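Local coordinates for protein laccase (Uncultured bacterium, PDB 4F7K) that probably oxidises phenolic substrates with dioxygen as electron acceptor, as an extracellular laccase of the multicopper oxidase family, at residues P35-R40 / F99-H104; A93-T98 / P279-T284. One frame throughout, in Å; residues are numbered along the deposited sequence.

Both contacts involve strand 97-103 or the turn that leads into it, part of a mixed sheet in the N-terminal cupredoxin-type domain, and their centres lie 16 Å apart. Residues 93-98 run directly into 99-104, so the two contacts take up successive parts of one chain path. Along the sequence the order is 35-40, 93-98, 99-104 and 279-284, which makes the two pairings cross. Contact 1 stays inside the domain, reaching from this strand to the start of edge strand 37-40. Contact 2 spans 181 residues and ties the approach to the strand to the long loop between strands 256-261 and 290-295. One continuous stretch thus packs within its own domain and against a distant loop.

Contact 1 (P35-R40 / F99-H104)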
ATOM      1  N   PRO A  35       4.006  13.046  -4.914  1.00 28.23           N
ATOM      2  CA  PRO A  35       2.813  13.371  -5.687  1.00 29.47           C
ATOM      3  C   PRO A  35       1.911  12.164  -5.933  1.00 29.61           C
ATOM      4  O   PRO A  35       2.422  11.052  -6.042  1.00 29.83           O
ATOM      5  CB  PRO A  35       3.390  13.824  -7.046  1.00 30.42           C
ATOM      6  CG  PRO A  35       4.720  13.080  -7.135  1.00 29.78           C
ATOM      7  CD  PRO A  35       5.238  13.131  -5.729  1.00 28.53           C
ATOM      8  N   VAL A  36       0.603  12.398  -5.996  1.00 29.89           N
ATOM      9  CA  VAL A  36      -0.393  11.419  -6.440  1.00 33.06           C
ATOM     10  C   VAL A  36      -0.257  11.230  -7.946  1.00 34.27           C
ATOM     11  O   VAL A  36      -0.477  12.156  -8.705  1.00 36.31           O
ATOM     12  CB  VAL A  36      -1.882  11.953  -6.211  1.00 33.84           C
ATOM     13  CG1 VAL A  36      -2.909  10.881  -6.501  1.00 35.61           C
ATOM     14  CG2 VAL A  36      -2.089  12.485  -4.805  1.00 32.67           C
ATOM     15  N   LEU A  37       0.125  10.038  -8.375  1.00 35.18           N
ATOM     16  CA  LEU A  37       0.150   9.688  -9.791  1.00 36.28           C
ATOM     17  C   LEU A  37      -1.204   9.086 -10.176  1.00 37.99           C
ATOM     18  O   LEU A  37      -1.687   8.175  -9.514  1.00 37.30           O
ATOM     19  CB  LEU A  37       1.296   8.704 -10.069  1.00 35.89           C
ATOM     20  CG  LEU A  37       2.658   9.238  -9.565  1.00 36.42           C
ATOM     21  CD1 LEU A  37       3.695   8.170  -9.701  1.00 34.12           C
ATOM     22  CD2 LEU A  37       3.096  10.523 -10.303  1.00 34.00           C
ATOM     23  N   ARG A  38      -1.809   9.631 -11.228  1.00 39.78           N
ATOM     24  CA  ARG A  38      -3.147   9.285 -11.657  1.00 42.14           C
ATOM     25  C   ARG A  38      -3.148   8.901 -13.129  1.00 42.73           C
ATOM     26  O   ARG A  38      -2.465   9.530 -13.932  1.00 41.57           O
ATOM     27  CB  ARG A  38      -4.079  10.494 -11.480  1.00 43.84           C
ATOM     28  CG  ARG A  38      -5.048  10.334 -10.340  1.00 48.58           C
ATOM     29  CD  ARG A  38      -5.181  11.581  -9.389  1.00 53.21           C
ATOM     30  NE  ARG A  38      -6.206  11.356  -8.346  1.00 56.67           N
ATOM     31  CZ  ARG A  38      -7.421  10.819  -8.578  1.00 60.31           C
ATOM     32  NH1 ARG A  38      -7.789  10.456  -9.808  1.00 58.75           N
ATOM     33  NH2 ARG A  38      -8.286  10.650  -7.585  1.00 61.10           N
ATOM     34  N   ALA A  39      -3.924   7.864 -13.470  1.00 43.77           N
ATOM     35  CA  ALA A  39      -4.221   7.522 -14.871  1.00 45.17           C
ATOM     36  C   ALA A  39      -5.497   6.697 -14.923  1.00 46.73           C
ATOM     37  O   ALA A  39      -5.802   6.011 -13.971  1.00 47.07           O
ATOM     38  CB  ALA A  39      -3.062   6.738 -15.470  1.00 44.81           C
ATOM     39  N   ARG A  40      -6.247   6.751 -16.017  1.00 48.18           N
ATOM     40  CA  ARG A  40      -7.420   5.890 -16.163  1.00 50.38           C
ATOM     41  C   ARG A  40      -6.964   4.448 -16.424  1.00 49.87           C
ATOM     42  O   ARG A  40      -5.904   4.211 -17.015  1.00 49.61           O
ATOM     43  CB  ARG A  40      -8.352   6.388 -17.302  1.00 52.61           C
ATOM     44  CG  ARG A  40      -8.756   7.843 -17.160  1.00 54.79           C
ATOM     45  CD  ARG A  40      -9.765   8.291 -18.217  1.00 60.57           C
ATOM     46  NE  ARG A  40     -11.127   8.302 -17.690  1.00 63.39           N
ATOM     47  N   PHE A  99      -3.284   2.058  -5.552  1.00 33.50           N
ATOM     48  CA  PHE A  99      -1.989   1.389  -5.501  1.00 32.76           C
ATOM     49  C   PHE A  99      -1.018   2.366  -4.845  1.00 30.82           C
ATOM     50  O   PHE A  99      -1.456   3.415  -4.353  1.00 29.81           O
ATOM     51  CB  PHE A  99      -1.585   0.934  -6.918  1.00 33.25           C
ATOM     52  CG  PHE A  99      -2.533  -0.098  -7.489  1.00 36.17           C
ATOM     53  CD1 PHE A  99      -2.484  -1.424  -7.066  1.00 35.26           C
ATOM     54  CD2 PHE A  99      -3.499   0.266  -8.426  1.00 38.26           C
ATOM     55  CE1 PHE A  99      -3.364  -2.375  -7.557  1.00 36.85           C
ATOM     56  CE2 PHE A  99      -4.383  -0.676  -8.936  1.00 38.70           C
ATOM     57  CZ  PHE A  99      -4.326  -2.015  -8.496  1.00 39.95           C
ATOM     58  N   TRP A 100       0.277   2.027  -4.809  1.00 29.77           N
ATOM     59  CA  TRP A 100       1.280   2.990  -4.391  1.00 27.50           C
ATOM     60  C   TRP A 100       2.634   2.685  -4.955  1.00 27.44           C
ATOM     61  O   TRP A 100       2.830   1.669  -5.595  1.00 28.24           O
ATOM     62  CB  TRP A 100       1.292   3.173  -2.856  1.00 25.85           C
ATOM     63  CG  TRP A 100       1.739   2.012  -1.948  1.00 24.35           C
ATOM     64  CD1 TRP A 100       1.182   0.762  -1.830  1.00 25.71           C
ATOM     65  CD2 TRP A 100       2.726   2.101  -0.923  1.00 25.24           C
ATOM     66  NE1 TRP A 100       1.804   0.047  -0.820  1.00 26.15           N
ATOM     67  CE2 TRP A 100       2.769   0.851  -0.260  1.00 25.00           C
ATOM     68  CE3 TRP A 100       3.602   3.117  -0.518  1.00 20.32           C
ATOM     69  CZ2 TRP A 100       3.653   0.595   0.789  1.00 26.81           C
ATOM     70  CZ3 TRP A 100       4.479   2.864   0.522  1.00 22.42           C
ATOM     71  CH2 TRP A 100       4.518   1.604   1.163  1.00 22.90           C
ATOM     72  N   TYR A 101       3.581   3.590  -4.739  1.00 26.76           N
ATOM     73  CA  TYR A 101       4.924   3.408  -5.260  1.00 26.35           C
ATOM     74  C   TYR A 101       5.959   3.730  -4.174  1.00 26.10           C
ATOM     75  O   TYR A 101       5.731   4.577  -3.304  1.00 25.04           O
ATOM     76  CB  TYR A 101       5.075   4.285  -6.507  1.00 26.36           C
ATOM     77  CG  TYR A 101       4.967   5.778  -6.244  1.00 27.82           C
ATOM     78  CD1 TYR A 101       6.109   6.528  -5.876  1.00 26.46           C
ATOM     79  CD2 TYR A 101       3.751   6.467  -6.400  1.00 28.63           C
ATOM     80  CE1 TYR A 101       6.034   7.919  -5.644  1.00 22.45           C
ATOM     81  CE2 TYR A 101       3.674   7.865  -6.180  1.00 26.27           C
ATOM     82  CZ  TYR A 101       4.841   8.569  -5.794  1.00 26.11           C
ATOM     83  OH  TYR A 101       4.827   9.933  -5.594  1.00 27.38           O
ATOM     84  N   HIS A 102       7.095   3.046  -4.168  1.00 26.81           N
ATOM     85  CA  HIS A 102       8.065   3.355  -3.140  1.00 27.67           C
ATOM     86  C   HIS A 102       9.454   2.939  -3.611  1.00 29.03           C
ATOM     87  O   HIS A 102       9.576   2.091  -4.494  1.00 31.46           O
ATOM     88  CB  HIS A 102       7.669   2.716  -1.788  1.00 26.27           C
ATOM     89  CG  HIS A 102       7.442   1.239  -1.880  1.00 30.12           C
ATOM     90  ND1 HIS A 102       8.475   0.336  -2.004  1.00 30.51           N
ATOM     91  CD2 HIS A 102       6.302   0.512  -1.931  1.00 28.72           C
ATOM     92  CE1 HIS A 102       7.988  -0.887  -2.091  1.00 27.34           C
ATOM     93  NE2 HIS A 102       6.672  -0.810  -2.043  1.00 28.83           N
ATOM     94  N   SER A 103      10.500   3.525  -3.054  1.00 28.68           N
ATOM     95  CA  SER A 103      11.824   3.036  -3.374  1.00 30.15           C
ATOM     96  C   SER A 103      11.882   1.523  -3.100  1.00 30.05           C
ATOM     97  O   SER A 103      11.244   1.010  -2.175  1.00 29.35           O
ATOM     98  CB  SER A 103      12.927   3.796  -2.625  1.00 29.07           C
ATOM     99  OG  SER A 103      13.197   3.208  -1.350  1.00 32.35           O
ATOM    100  N   HIS A 104      12.650   0.827  -3.921  1.00 31.00           N
ATOM    101  CA  HIS A 104      12.736  -0.641  -3.865  1.00 32.04           C
ATOM    102  C   HIS A 104      13.257  -1.166  -2.531  1.00 32.25           C
ATOM    103  O   HIS A 104      12.999  -2.319  -2.182  1.00 31.83           O
ATOM    104  CB  HIS A 104      13.667  -1.152  -4.971  1.00 32.99           C
ATOM    105  CG  HIS A 104      15.114  -1.078  -4.602  1.00 34.49           C
ATOM    106  ND1 HIS A 104      15.809   0.125  -4.536  1.00 35.69           N
ATOM    107  CD2 HIS A 104      15.980  -2.041  -4.207  1.00 33.23           C
ATOM    108  CE1 HIS A 104      17.054  -0.116  -4.155  1.00 36.99           C
ATOM    109  NE2 HIS A 104      17.184  -1.422  -3.961  1.00 38.50           N
TER
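Tyr-101 reaches from strand 97-103 to the start of strand 37-40, two strands of one sheet in a cupredoxin-type domain of this multicopper oxidase. Strand 116-122 runs between them, and the closest CA atoms, those of Leu-37 and Trp-100, are 8.7 Å apart, so the gap is bridged by side chains, one of them bonding to a backbone carbonyl. The phenol hydroxyl OH of Tyr-101 donates to the carbonyl O of Pro-35 at 2.7 Å. The hydroxyl approaches a lone pair of that oxygen in the carbonyl plane, at a C=O...donor angle of 137°, and the oxygen in turn lies at the edge of the phenol ring, near its plane. Chi1 of 64° sets Tyr-101 CG between its backbone N and carbonyl carbon, and the ring extends from there toward Pro-35 and Leu-37. Leu-37, its CG opposite the carbonyl carbon (chi1 -54°), crosses the tyrosine at roughly a right angle and brings CD1 obliquely to within 3.5 Å of Tyr-101 CE2. Phe-28 meets the same ring edge-to-face. A phenylalanine in place of Tyr-101 would probably keep the leucine packing but leave the Pro-35 carbonyl without this donor. Beside the bond, the pyrrolidine of Pro-35 comes up against the hydroxyl, its CD 3.2 Å from Tyr-101 OH.

Contact 2 (A93-T98 / P279-T284); sequences APDAGT and PPNEVT
Asn-281 points its side chain at Asp-95 and Ala-96, where the turn leading into strand 97-103 of a cupredoxin-type domain meets the long loop between strands 256-261 and 290-295. The CA atoms of Asp-95 and Asn-281 are 5.8 Å apart, the nearest backbone approach of the two segments, and the interface buries 147 Å² in all.

The polar part of the contact centres on the asparagine amide and the backbone of Ala-96. With CG opposite the carbonyl carbon (chi1 -75°), Asn-281 sets its amide alongside the backbone of Ala-96, close to both the N and the O of that residue.

Van der Waals contact comes from the neighbouring side chain. Asp-95 CB lies 3.7 Å from Asn-281 CG, and the carboxylate and amide planes are turned 49° from each other, so the two groups cross at a slant. Met-214 touches both residues, and Gln-41 packs against Asn-281 and Ala-96.

The ionic interaction lies to one side. Asp-95 OD1 forms a salt bridge with Arg-65 NH1, and the same nitrogen bonds to the carbonyl O of Glu-282, so Arg-65 NH1 bridges the two segments. The positive charge of Arg-65 is likely to favour the ionised carboxylate. A single nitrogen of the arginine thereby serves a side chain of the turn and a backbone carbonyl of the loop. The same carboxylate oxygen, Asp-95 OD1, also stands 3.9 Å from Asn-281 CB.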
ATOM      1  N   ALA A  93      -1.511   0.567 -16.941  1.00 47.68           N
ATOM      2  CA  ALA A  93      -2.108   0.066 -15.705  1.00 46.55           C
ATOM      3  C   ALA A  93      -3.422  -0.623 -16.047  1.00 47.89           C
ATOM      4  O   ALA A  93      -4.337   0.011 -16.571  1.00 50.23           O
ATOM      5  CB  ALA A  93      -2.310   1.191 -14.685  1.00 44.96           C
ATOM      6  N   PRO A  94      -3.512  -1.939 -15.799  1.00 47.92           N
ATOM      7  CA  PRO A  94      -4.673  -2.678 -16.293  1.00 49.23           C
ATOM      8  C   PRO A  94      -5.810  -2.779 -15.262  1.00 48.58           C
ATOM      9  O   PRO A  94      -6.925  -3.172 -15.615  1.00 49.21           O
ATOM     10  CB  PRO A  94      -4.082  -4.068 -16.581  1.00 50.37           C
ATOM     11  CG  PRO A  94      -3.041  -4.215 -15.465  1.00 48.23           C
ATOM     12  CD  PRO A  94      -2.499  -2.837 -15.202  1.00 46.71           C
ATOM     13  N   ASP A  95      -5.529  -2.465 -13.997  1.00 45.40           N
ATOM     14  CA  ASP A  95      -6.562  -2.557 -12.957  1.00 45.65           C
ATOM     15  C   ASP A  95      -6.871  -1.250 -12.303  1.00 44.21           C
ATOM     16  O   ASP A  95      -5.960  -0.500 -11.926  1.00 43.99           O
ATOM     17  CB  ASP A  95      -6.192  -3.550 -11.866  1.00 44.82           C
ATOM     18  CG  ASP A  95      -5.650  -4.809 -12.411  1.00 46.51           C
ATOM     19  OD1 ASP A  95      -6.378  -5.497 -13.144  1.00 48.22           O
ATOM     20  OD2 ASP A  95      -4.471  -5.099 -12.131  1.00 46.79           O
ATOM     21  N   ALA A  96      -8.160  -0.999 -12.125  1.00 45.15           N
ATOM     22  CA  ALA A  96      -8.608   0.203 -11.459  1.00 44.80           C
ATOM     23  C   ALA A  96      -8.403   0.035  -9.959  1.00 43.06           C
ATOM     24  O   ALA A  96      -8.793  -0.979  -9.390  1.00 44.31           O
ATOM     25  CB  ALA A  96     -10.062   0.485 -11.766  1.00 45.39           C
ATOM     26  N   GLY A  97      -7.819   1.035  -9.320  1.00 41.00           N
ATOM     27  CA  GLY A  97      -7.806   1.027  -7.867  1.00 39.97           C
ATOM     28  C   GLY A  97      -6.715   1.876  -7.230  1.00 37.37           C
ATOM     29  O   GLY A  97      -6.058   2.650  -7.911  1.00 34.84           O
ATOM     30  N   THR A  98      -6.588   1.715  -5.909  1.00 36.58           N
ATOM     31  CA  THR A  98      -5.604   2.390  -5.073  1.00 35.54           C
ATOM     32  C   THR A  98      -4.347   1.531  -4.974  1.00 34.69           C
ATOM     33  O   THR A  98      -4.345   0.405  -4.429  1.00 34.43           O
ATOM     34  CB  THR A  98      -6.157   2.604  -3.669  1.00 35.71           C
ATOM     35  OG1 THR A  98      -7.419   3.254  -3.762  1.00 37.05           O
ATOM     36  CG2 THR A  98      -5.214   3.454  -2.834  1.00 33.96           C
ATOM     37  N   PRO A 279     -16.875  -1.727  -9.867  1.00 65.51           N
ATOM     38  CA  PRO A 279     -16.802  -2.647 -11.015  1.00 67.91           C
ATOM     39  C   PRO A 279     -15.571  -3.552 -10.898  1.00 66.41           C
ATOM     40  O   PRO A 279     -14.504  -3.090 -10.448  1.00 63.24           O
ATOM     41  CB  PRO A 279     -16.689  -1.713 -12.229  1.00 68.54           C
ATOM     42  CG  PRO A 279     -16.325  -0.372 -11.685  1.00 66.52           C
ATOM     43  CD  PRO A 279     -16.848  -0.308 -10.280  1.00 64.91           C
ATOM     44  N   PRO A 280     -15.713  -4.838 -11.258  1.00 68.65           N
ATOM     45  CA  PRO A 280     -14.628  -5.779 -10.969  1.00 67.34           C
ATOM     46  C   PRO A 280     -13.440  -5.585 -11.899  1.00 66.69           C
ATOM     47  O   PRO A 280     -13.586  -5.041 -12.983  1.00 68.51           O
ATOM     48  CB  PRO A 280     -15.276  -7.167 -11.210  1.00 70.64           C
ATOM     49  CG  PRO A 280     -16.762  -6.905 -11.373  1.00 73.42           C
ATOM     50  CD  PRO A 280     -16.863  -5.513 -11.906  1.00 73.35           C
ATOM     51  N   ASN A 281     -12.270  -6.003 -11.441  1.00 65.09           N
ATOM     52  CA  ASN A 281     -11.063  -6.092 -12.269  1.00 65.32           C
ATOM     53  C   ASN A 281     -10.990  -7.507 -12.807  1.00 68.25           C
ATOM     54  O   ASN A 281     -11.605  -8.385 -12.224  1.00 69.74           O
ATOM     55  CB  ASN A 281      -9.820  -5.778 -11.411  1.00 60.50           C
ATOM     56  CG  ASN A 281      -9.684  -4.306 -11.108  1.00 58.11           C
ATOM     57  OD1 ASN A 281      -9.150  -3.907 -10.047  1.00 55.78           O
ATOM     58  ND2 ASN A 281     -10.142  -3.474 -12.042  1.00 55.79           N
ATOM     59  N   GLU A 282     -10.235  -7.753 -13.875  1.00 70.36           N
ATOM     60  CA  GLU A 282     -10.145  -9.114 -14.417  1.00 74.43           C
ATOM     61  C   GLU A 282      -9.401 -10.062 -13.464  1.00 73.41           C
ATOM     62  O   GLU A 282      -8.196  -9.919 -13.242  1.00 71.34           O
ATOM     63  CB  GLU A 282      -9.500  -9.130 -15.809  1.00 77.03           C
ATOM     64  CG  GLU A 282     -10.158  -8.215 -16.863  1.00 80.39           C
ATOM     65  CD  GLU A 282     -11.452  -8.760 -17.486  1.00 88.08           C
ATOM     66  OE1 GLU A 282     -11.663 -10.002 -17.556  1.00 90.60           O
ATOM     67  OE2 GLU A 282     -12.262  -7.915 -17.947  1.00 91.00           O
ATOM     68  N   VAL A 283     -10.118 -11.017 -12.872  1.00 75.13           N
ATOM     69  CA  VAL A 283      -9.453 -11.999 -12.001  1.00 74.52           C
ATOM     70  C   VAL A 283      -9.561 -13.413 -12.562  1.00 77.92           C
ATOM     71  O   VAL A 283     -10.661 -13.899 -12.879  1.00 81.64           O
ATOM     72  CB  VAL A 283      -9.772 -11.829 -10.430  1.00 72.45           C
ATOM     73  CG1 VAL A 283     -10.894 -10.807 -10.142  1.00 72.20           C
ATOM     74  CG2 VAL A 283     -10.026 -13.155  -9.718  1.00 73.57           C
ATOM     75  N   THR A 284      -8.399 -14.038 -12.758  1.00 77.42           N
ATOM     76  CA  THR A 284      -8.332 -15.378 -13.331  1.00 80.75           C
ATOM     77  C   THR A 284      -8.505 -16.405 -12.226  1.00 80.78           C
ATOM     78  O   THR A 284      -7.670 -16.506 -11.324  1.00 77.74           O
ATOM     79  CB  THR A 284      -7.022 -15.622 -14.145  1.00 81.35           C
ATOM     80  OG1 THR A 284      -6.974 -14.729 -15.265  1.00 80.22           O
ATOM     81  CG2 THR A 284      -6.965 -17.064 -14.678  1.00 84.64           C
TER